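Local structure of hypothetical protein (Mesorhizobium loti, 2O2X) at residues F27-D39 and A68-Q81. The protein removes the C-7 phosphate of D-glycero-beta-D-manno-heptose 1,7-bisphosphate, a magnesium-dependent step in the biosynthesis of ADP-L-glycero-beta-D-manno-heptose. Sequence-based numbering, arbitrary orientation. Where two conformers were deposited one is given.
Sequences FPPHLPALFLDRD and ANRAGIPVVVVTNQ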
ATOM      1  N   PHE A  27      -1.827  14.869 -10.152  1.00 20.76           N
ATOM      2  CA  PHE A  27      -2.534  15.096  -8.931  1.00 18.11           C
ATOM      3  C   PHE A  27      -2.151  16.468  -8.429  1.00 17.08           C
ATOM      4  O   PHE A  27      -0.976  16.740  -8.228  1.00 18.11           O
ATOM      5  CB  PHE A  27      -2.166  14.016  -7.906  1.00 17.61           C
ATOM      6  CG  PHE A  27      -2.632  12.659  -8.314  1.00 15.65           C
ATOM      7  CD1 PHE A  27      -3.970  12.298  -8.203  1.00 13.24           C
ATOM      8  CD2 PHE A  27      -1.753  11.763  -8.888  1.00 13.13           C
ATOM      9  CE1 PHE A  27      -4.393  11.055  -8.629  1.00 12.34           C
ATOM     10  CE2 PHE A  27      -2.174  10.525  -9.324  1.00 12.94           C
ATOM     11  CZ  PHE A  27      -3.501  10.168  -9.199  1.00 13.33           C
ATOM     12  N   PRO A  28      -3.149  17.327  -8.205  1.00 15.87           N
ATOM     13  CA  PRO A  28      -2.850  18.579  -7.530  1.00 15.45           C
ATOM     14  C   PRO A  28      -2.364  18.320  -6.116  1.00 17.00           C
ATOM     15  O   PRO A  28      -2.585  17.243  -5.561  1.00 16.83           O
ATOM     16  CB  PRO A  28      -4.196  19.326  -7.519  1.00 17.44           C
ATOM     17  CG  PRO A  28      -5.201  18.278  -7.699  1.00 17.89           C
ATOM     18  CD  PRO A  28      -4.589  17.176  -8.490  1.00 14.64           C
ATOM     19  N   PRO A  29      -1.722  19.309  -5.502  1.00 16.68           N
ATOM     20  CA  PRO A  29      -1.224  19.101  -4.156  1.00 16.63           C
ATOM     21  C   PRO A  29      -2.296  19.078  -3.089  1.00 15.42           C
ATOM     22  O   PRO A  29      -3.416  19.525  -3.311  1.00 17.85           O
ATOM     23  CB  PRO A  29      -0.274  20.279  -3.952  1.00 15.57           C
ATOM     24  CG  PRO A  29      -0.845  21.346  -4.795  1.00 19.57           C
ATOM     25  CD  PRO A  29      -1.426  20.663  -6.008  1.00 18.02           C
ATOM     26  N   HIS A  30      -1.942  18.503  -1.947  1.00 14.25           N
ATOM     27  CA  HIS A  30      -2.767  18.460  -0.727  1.00 17.01           C
ATOM     28  C   HIS A  30      -4.016  17.585  -0.862  1.00 15.49           C
ATOM     29  O   HIS A  30      -5.046  17.852  -0.236  1.00 18.73           O
ATOM     30  CB  HIS A  30      -3.114  19.869  -0.210  1.00 22.39           C
ATOM     31  CG  HIS A  30      -3.271  19.942   1.282  1.00 27.98           C
ATOM     32  ND1 HIS A  30      -2.234  19.678   2.155  1.00 35.15           N
ATOM     33  CD2 HIS A  30      -4.338  20.260   2.053  1.00 35.29           C
ATOM     34  CE1 HIS A  30      -2.659  19.824   3.397  1.00 37.56           C
ATOM     35  NE2 HIS A  30      -3.930  20.182   3.364  1.00 34.61           N
ATOM     36  N   LEU A  31      -3.908  16.532  -1.671  1.00 16.48           N
ATOM     37  CA  LEU A  31      -4.951  15.510  -1.756  1.00 15.00           C
ATOM     38  C   LEU A  31      -4.669  14.435  -0.703  1.00 13.43           C
ATOM     39  O   LEU A  31      -3.502  14.103  -0.444  1.00 12.88           O
ATOM     40  CB  LEU A  31      -4.975  14.834  -3.116  1.00 15.66           C
ATOM     41  CG  LEU A  31      -5.508  15.651  -4.286  1.00 17.46           C
ATOM     42  CD1 LEU A  31      -5.360  14.861  -5.571  1.00 18.78           C
ATOM     43  CD2 LEU A  31      -6.959  16.023  -4.005  1.00 18.04           C
ATOM     44  N   PRO A  32      -5.732  13.827  -0.178  1.00 13.34           N
ATOM     45  CA  PRO A  32      -5.556  12.576   0.557  1.00 13.40           C
ATOM     46  C   PRO A  32      -5.241  11.453  -0.404  1.00 12.21           C
ATOM     47  O   PRO A  32      -5.529  11.561  -1.591  1.00 12.28           O
ATOM     48  CB  PRO A  32      -6.932  12.322   1.180  1.00 15.05           C
ATOM     49  CG  PRO A  32      -7.780  13.472   0.826  1.00 20.22           C
ATOM     50  CD  PRO A  32      -7.148  14.187  -0.301  1.00 14.92           C
ATOM     51  N   ALA A  33      -4.619  10.402   0.121  1.00 10.55           N
ATOM     52  CA  ALA A  33      -4.306   9.208  -0.654  1.00  9.85           C
ATOM     53  C   ALA A  33      -4.990   8.007  -0.054  1.00  9.96           C
ATOM     54  O   ALA A  33      -5.351   7.997   1.129  1.00  9.64           O
ATOM     55  CB  ALA A  33      -2.809   8.959  -0.665  1.00 11.90           C
ATOM     56  N   LEU A  34      -5.147   7.000  -0.896  1.00  7.69           N
ATOM     57  CA  LEU A  34      -5.498   5.658  -0.476  1.00  7.25           C
ATOM     58  C   LEU A  34      -4.232   4.843  -0.484  1.00  7.07           C
ATOM     59  O   LEU A  34      -3.712   4.513  -1.547  1.00  7.97           O
ATOM     60  CB  LEU A  34      -6.552   5.020  -1.391  1.00  9.34           C
ATOM     61  CG  LEU A  34      -6.923   3.561  -1.064  1.00  8.26           C
ATOM     62  CD1 LEU A  34      -7.540   3.435   0.289  1.00  7.98           C
ATOM     63  CD2 LEU A  34      -7.846   3.017  -2.137  1.00  9.01           C
ATOM     64  N   PHE A  35      -3.733   4.514   0.704  1.00  7.28           N
ATOM     65  CA  PHE A  35      -2.581   3.628   0.854  1.00  7.37           C
ATOM     66  C   PHE A  35      -3.057   2.181   0.928  1.00  6.57           C
ATOM     67  O   PHE A  35      -3.967   1.877   1.691  1.00  8.60           O
ATOM     68  CB  PHE A  35      -1.800   3.941   2.137  1.00  7.29           C
ATOM     69  CG  PHE A  35      -1.050   5.265   2.109  1.00  7.58           C
ATOM     70  CD1 PHE A  35       0.201   5.361   1.500  1.00  8.33           C
ATOM     71  CD2 PHE A  35      -1.590   6.409   2.691  1.00  8.47           C
ATOM     72  CE1 PHE A  35       0.907   6.557   1.481  1.00 10.02           C
ATOM     73  CE2 PHE A  35      -0.866   7.608   2.670  1.00  9.10           C
ATOM     74  CZ  PHE A  35       0.370   7.670   2.054  1.00  9.64           C
ATOM     75  N   LEU A  36      -2.394   1.299   0.184  1.00  6.46           N
ATOM     76  CA  LEU A  36      -2.710  -0.118   0.169  1.00  7.46           C
ATOM     77  C   LEU A  36      -1.466  -0.931   0.401  1.00  8.43           C
ATOM     78  O   LEU A  36      -0.460  -0.766  -0.282  1.00  8.15           O
ATOM     79  CB  LEU A  36      -3.275  -0.540  -1.197  1.00  8.85           C
ATOM     80  CG  LEU A  36      -4.566   0.167  -1.651  1.00  6.36           C
ATOM     81  CD1 LEU A  36      -4.965  -0.286  -3.057  1.00  9.42           C
ATOM     82  CD2 LEU A  36      -5.692  -0.076  -0.655  1.00  8.97           C
ATOM     83  N   ASP A  37      -1.532  -1.881   1.310  1.00  6.36           N
ATOM     84  CA  ASP A  37      -0.541  -2.958   1.312  1.00  6.82           C
ATOM     85  C   ASP A  37      -0.759  -3.796   0.020  1.00  7.95           C
ATOM     86  O   ASP A  37      -1.807  -3.683  -0.638  1.00  8.56           O
ATOM     87  CB  ASP A  37      -0.722  -3.815   2.578  1.00  8.14           C
ATOM     88  CG  ASP A  37       0.392  -4.861   2.758  1.00 10.98           C
ATOM     89  OD1 ASP A  37       1.495  -4.730   2.229  1.00 11.56           O
ATOM     90  OD2 ASP A  37       0.147  -5.826   3.493  1.00 30.60           O
ATOM     91  N   ARG A  38       0.224  -4.620  -0.371  1.00  7.81           N
ATOM     92  CA  ARG A  38       0.107  -5.412  -1.577  1.00  7.57           C
ATOM     93  C   ARG A  38      -0.269  -6.877  -1.250  1.00  8.79           C
ATOM     94  O   ARG A  38      -1.406  -7.286  -1.504  1.00  9.01           O
ATOM     95  CB  ARG A  38       1.350  -5.300  -2.460  1.00  7.49           C
ATOM     96  CG  ARG A  38       1.027  -5.620  -3.925  1.00  8.59           C
ATOM     97  CD  ARG A  38       2.267  -5.969  -4.738  1.00  8.90           C
ATOM     98  NE  ARG A  38       2.741  -7.293  -4.369  1.00  9.39           N
ATOM     99  CZ  ARG A  38       3.951  -7.768  -4.638  1.00 11.29           C
ATOM    100  NH1 ARG A  38       4.836  -7.037  -5.305  1.00 11.05           N
ATOM    101  NH2 ARG A  38       4.269  -8.970  -4.216  1.00 11.26           N
ATOM    102  N   ASP A  39       0.655  -7.660  -0.704  1.00  7.91           N
ATOM    103  CA  ASP A  39       0.430  -9.080  -0.470  1.00 10.32           C
ATOM    104  C   ASP A  39      -0.561  -9.272   0.672  1.00  9.30           C
ATOM    105  O   ASP A  39      -0.270  -8.895   1.817  1.00 11.01           O
ATOM    106  CB  ASP A  39       1.757  -9.766  -0.145  1.00 10.38           C
ATOM    107  CG  ASP A  39       2.783  -9.639  -1.267  1.00 12.51           C
ATOM    108  OD1 ASP A  39       2.479 -10.018  -2.406  1.00 12.81           O
ATOM    109  OD2 ASP A  39       3.915  -9.204  -0.966  1.00 15.01           O
ATOM    110  N   ALA A  68     -11.328   4.938  -5.772  1.00  9.76           N
ATOM    111  CA  ALA A  68     -10.274   5.939  -5.608  1.00  9.55           C
ATOM    112  C   ALA A  68      -9.891   6.519  -6.966  1.00  8.96           C
ATOM    113  O   ALA A  68      -9.749   7.745  -7.122  1.00 11.11           O
ATOM    114  CB  ALA A  68      -9.055   5.323  -4.930  1.00 10.04           C
ATOM    115  N   ASN A  69      -9.692   5.649  -7.943  1.00  9.33           N
ATOM    116  CA  ASN A  69      -9.330   6.097  -9.291  1.00 10.41           C
ATOM    117  C   ASN A  69     -10.353   7.145  -9.792  1.00 11.60           C
ATOM    118  O   ASN A  69      -9.979   8.228 -10.263  1.00 12.60           O
ATOM    119  CB  ASN A  69      -9.272   4.956 -10.325  1.00  9.34           C
ATOM    120  CG  ASN A  69      -8.142   3.931 -10.121  1.00  9.27           C
ATOM    121  OD1 ASN A  69      -8.218   2.823 -10.674  1.00 10.72           O
ATOM    122  ND2 ASN A  69      -7.088   4.293  -9.362  1.00 10.92           N
ATOM    123  N   ARG A  70     -11.632   6.801  -9.685  1.00 13.91           N
ATOM    124  CA  ARG A  70     -12.682   7.663 -10.233  0.50 14.12           C
ATOM    125  C   ARG A  70     -12.855   8.948  -9.411  1.00 15.12           C
ATOM    126  O   ARG A  70     -13.291   9.980  -9.946  1.00 16.15           O
ATOM    127  CB  ARG A  70     -13.995   6.880 -10.396  0.50 13.03           C
ATOM    128  CG  ARG A  70     -13.917   5.727 -11.414  0.50 17.70           C
ATOM    129  CD  ARG A  70     -15.310   5.272 -11.908  0.50 17.71           C
ATOM    130  NE  ARG A  70     -16.110   4.543 -10.909  0.50 14.92           N
ATOM    131  CZ  ARG A  70     -16.171   3.216 -10.793  0.50 20.46           C
ATOM    132  NH1 ARG A  70     -15.462   2.432 -11.583  0.50 19.35           N
ATOM    133  NH2 ARG A  70     -16.965   2.673  -9.892  0.50 18.93           N
ATOM    134  N   ALA A  71     -12.494   8.899  -8.140  1.00 12.88           N
ATOM    135  CA  ALA A  71     -12.535  10.041  -7.260  1.00 12.65           C
ATOM    136  C   ALA A  71     -11.324  10.978  -7.454  1.00 13.66           C
ATOM    137  O   ALA A  71     -11.273  12.050  -6.852  1.00 14.74           O
ATOM    138  CB  ALA A  71     -12.641   9.590  -5.834  1.00 15.72           C
ATOM    139  N   GLY A  72     -10.341  10.552  -8.255  1.00 12.56           N
ATOM    140  CA  GLY A  72      -9.140  11.343  -8.489  1.00 12.78           C
ATOM    141  C   GLY A  72      -8.167  11.387  -7.323  1.00 13.51           C
ATOM    142  O   GLY A  72      -7.373  12.298  -7.246  1.00 15.02           O
ATOM    143  N   ILE A  73      -8.218  10.340  -6.474  1.00 13.50           N
ATOM    144  CA  ILE A  73      -7.405  10.160  -5.269  1.00 14.16           C
ATOM    145  C   ILE A  73      -6.233   9.241  -5.616  1.00 12.17           C
ATOM    146  O   ILE A  73      -6.475   8.150  -6.140  1.00 14.00           O
ATOM    147  CB  ILE A  73      -8.300   9.513  -4.148  1.00 15.30           C
ATOM    148  CG1 ILE A  73      -9.354  10.547  -3.715  1.00 20.10           C
ATOM    149  CG2 ILE A  73      -7.515   8.984  -2.959  1.00 20.97           C
ATOM    150  CD1 ILE A  73      -8.757  11.904  -3.404  1.00 22.64           C
ATOM    151  N   PRO A  74      -4.981   9.685  -5.365  1.00 10.50           N
ATOM    152  CA  PRO A  74      -3.877   8.779  -5.687  1.00  9.12           C
ATOM    153  C   PRO A  74      -3.926   7.489  -4.852  1.00  9.89           C
ATOM    154  O   PRO A  74      -4.261   7.525  -3.647  1.00 10.39           O
ATOM    155  CB  PRO A  74      -2.627   9.590  -5.342  1.00 10.24           C
ATOM    156  CG  PRO A  74      -3.095  10.646  -4.463  1.00 14.49           C
ATOM    157  CD  PRO A  74      -4.499  10.945  -4.774  1.00 13.13           C
ATOM    158  N   VAL A  75      -3.589   6.381  -5.503  1.00  7.27           N
ATOM    159  CA  VAL A  75      -3.481   5.080  -4.863  1.00  8.18           C
ATOM    160  C   VAL A  75      -2.017   4.721  -4.734  1.00  8.06           C
ATOM    161  O   VAL A  75      -1.284   4.667  -5.719  1.00  7.83           O
ATOM    162  CB  VAL A  75      -4.258   4.014  -5.645  1.00  7.98           C
ATOM    163  CG1 VAL A  75      -4.067   2.644  -5.003  1.00  9.17           C
ATOM    164  CG2 VAL A  75      -5.769   4.383  -5.763  1.00  9.91           C
ATOM    165  N   VAL A  76      -1.573   4.527  -3.496  1.00  8.30           N
ATOM    166  CA  VAL A  76      -0.170   4.341  -3.173  1.00  7.24           C
ATOM    167  C   VAL A  76       0.037   2.985  -2.527  1.00  7.02           C
ATOM    168  O   VAL A  76      -0.516   2.695  -1.465  1.00  8.19           O
ATOM    169  CB  VAL A  76       0.364   5.452  -2.246  1.00  7.71           C
ATOM    170  CG1 VAL A  76       1.822   5.237  -1.928  1.00  9.72           C
ATOM    171  CG2 VAL A  76       0.135   6.844  -2.874  1.00  7.82           C
ATOM    172  N   VAL A  77       0.824   2.135  -3.200  1.00  7.55           N
ATOM    173  CA  VAL A  77       1.139   0.794  -2.682  1.00  7.48           C
ATOM    174  C   VAL A  77       2.328   0.930  -1.757  1.00  7.84           C
ATOM    175  O   VAL A  77       3.342   1.500  -2.150  1.00  8.09           O
ATOM    176  CB  VAL A  77       1.437  -0.188  -3.814  1.00  8.13           C
ATOM    177  CG1 VAL A  77       1.830  -1.565  -3.235  1.00  9.59           C
ATOM    178  CG2 VAL A  77       0.218  -0.323  -4.745  1.00  8.98           C
ATOM    179  N   VAL A  78       2.216   0.422  -0.541  1.00  7.57           N
ATOM    180  CA  VAL A  78       3.315   0.476   0.456  1.00  6.94           C
ATOM    181  C   VAL A  78       3.500  -0.951   0.972  1.00 10.46           C
ATOM    182  O   VAL A  78       2.621  -1.521   1.616  1.00  9.62           O
ATOM    183  CB  VAL A  78       3.067   1.479   1.618  1.00  7.98           C
ATOM    184  CG1 VAL A  78       3.214   2.881   1.115  1.00  9.29           C
ATOM    185  CG2 VAL A  78       1.684   1.279   2.269  1.00  9.59           C
ATOM    186  N   THR A  79       4.628  -1.564   0.636  1.00  6.67           N
ATOM    187  CA  THR A  79       4.783  -3.021   0.842  1.00  6.75           C
ATOM    188  C   THR A  79       6.137  -3.333   1.466  1.00  8.06           C
ATOM    189  O   THR A  79       7.165  -2.861   0.988  1.00  8.38           O
ATOM    190  CB  THR A  79       4.579  -3.821  -0.478  1.00  9.79           C
ATOM    191  OG1 THR A  79       4.833  -5.214  -0.278  1.00  9.77           O
ATOM    192  CG2 THR A  79       5.463  -3.355  -1.602  1.00  9.28           C
ATOM    193  N   ASN A  80       6.136  -4.156   2.512  1.00  7.83           N
ATOM    194  CA  ASN A  80       7.355  -4.745   3.039  1.00  6.66           C
ATOM    195  C   ASN A  80       7.638  -6.014   2.223  1.00  9.43           C
ATOM    196  O   ASN A  80       6.773  -6.859   2.008  1.00 11.70           O
ATOM    197  CB  ASN A  80       7.230  -5.188   4.500  1.00  6.55           C
ATOM    198  CG  ASN A  80       7.141  -4.034   5.532  1.00  9.33           C
ATOM    199  OD1 ASN A  80       7.405  -2.864   5.237  1.00  8.25           O
ATOM    200  ND2 ASN A  80       6.809  -4.395   6.787  1.00 10.00           N
ATOM    201  N   GLN A  81       8.872  -6.135   1.758  1.00  7.99           N
ATOM    202  CA  GLN A  81       9.359  -7.270   0.996  1.00  7.41           C
ATOM    203  C   GLN A  81      10.559  -7.892   1.694  1.00  7.24           C
ATOM    204  O   GLN A  81      11.694  -7.904   1.162  1.00  9.20           O
ATOM    205  CB  GLN A  81       9.681  -6.808  -0.433  1.00 10.11           C
ATOM    206  CG  GLN A  81       8.446  -6.354  -1.221  1.00  7.91           C
ATOM    207  CD  GLN A  81       7.587  -7.508  -1.676  1.00 10.24           C
ATOM    208  OE1 GLN A  81       8.099  -8.526  -2.170  1.00 11.58           O
ATOM    209  NE2 GLN A  81       6.270  -7.364  -1.535  1.00 11.26           N
TER
HETATM  210  O   HOH W   1       3.853  -5.470   3.935  1.00 12.16           O
HETATM  211  O   HOH W   2       2.827  -6.517   0.813  1.00 14.06           O
HETATM  212  O   HOH W   3       7.190  -9.335  -4.591  1.00 10.42           O
HETATM  213  O   HOH W   4       4.589  -8.420   1.564  1.00 19.40           O
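Strands 34-36 and 75-80 run parallel, crossing at -30°, with L34, F35 and L36 beside V75, V76 and V77, and four backbone hydrogen bonds link L34 and L36 to P74, V76 and V78. On one face of the sheet, V76 presents CB and CG1 to CD1 and CE1 of F35, the two side chains running side by side, while helix 141-150 also touches the F35 side chain. On the other face L36 CD1 meets V75 CG1 at 3.6 Å, and L34, its CG anti to the backbone N (chi1 177°), sends CD2 to A68 CB of the helix. Ahead of the strands, P74 CB lies 3.9 Å from the centroid of the F27 ring, almost on its normal, a CH-pi contact, and G72 O lies at the ring edge. Beyond them, Q81 NE2 donates to both T79 OG1 (2.9 Å) and D39 OD2 (3.0 Å), the latter bond bent to 136°. D39 OD1 takes R38 NH2 at 2.8 Å in a salt bridge that, with N43 as a further partner of OD1, fixes the carboxylate. An alanine in place of D39 would probably leave the R38 guanidinium without this countercharge and Q81 with one acceptor fewer. D37 OD1 is salt-bridged to K137 and receives a water shared with N80 N. The two strands and helix 62-71 form a right-handed beta-alpha-beta unit of the HAD Rossmann-like fold; just past strand 34-36, D37 and D39 are probably nucleophile and proton donor, and T79, near the C-terminal end of strand 75-80, probably stabilises the phosphoryl group.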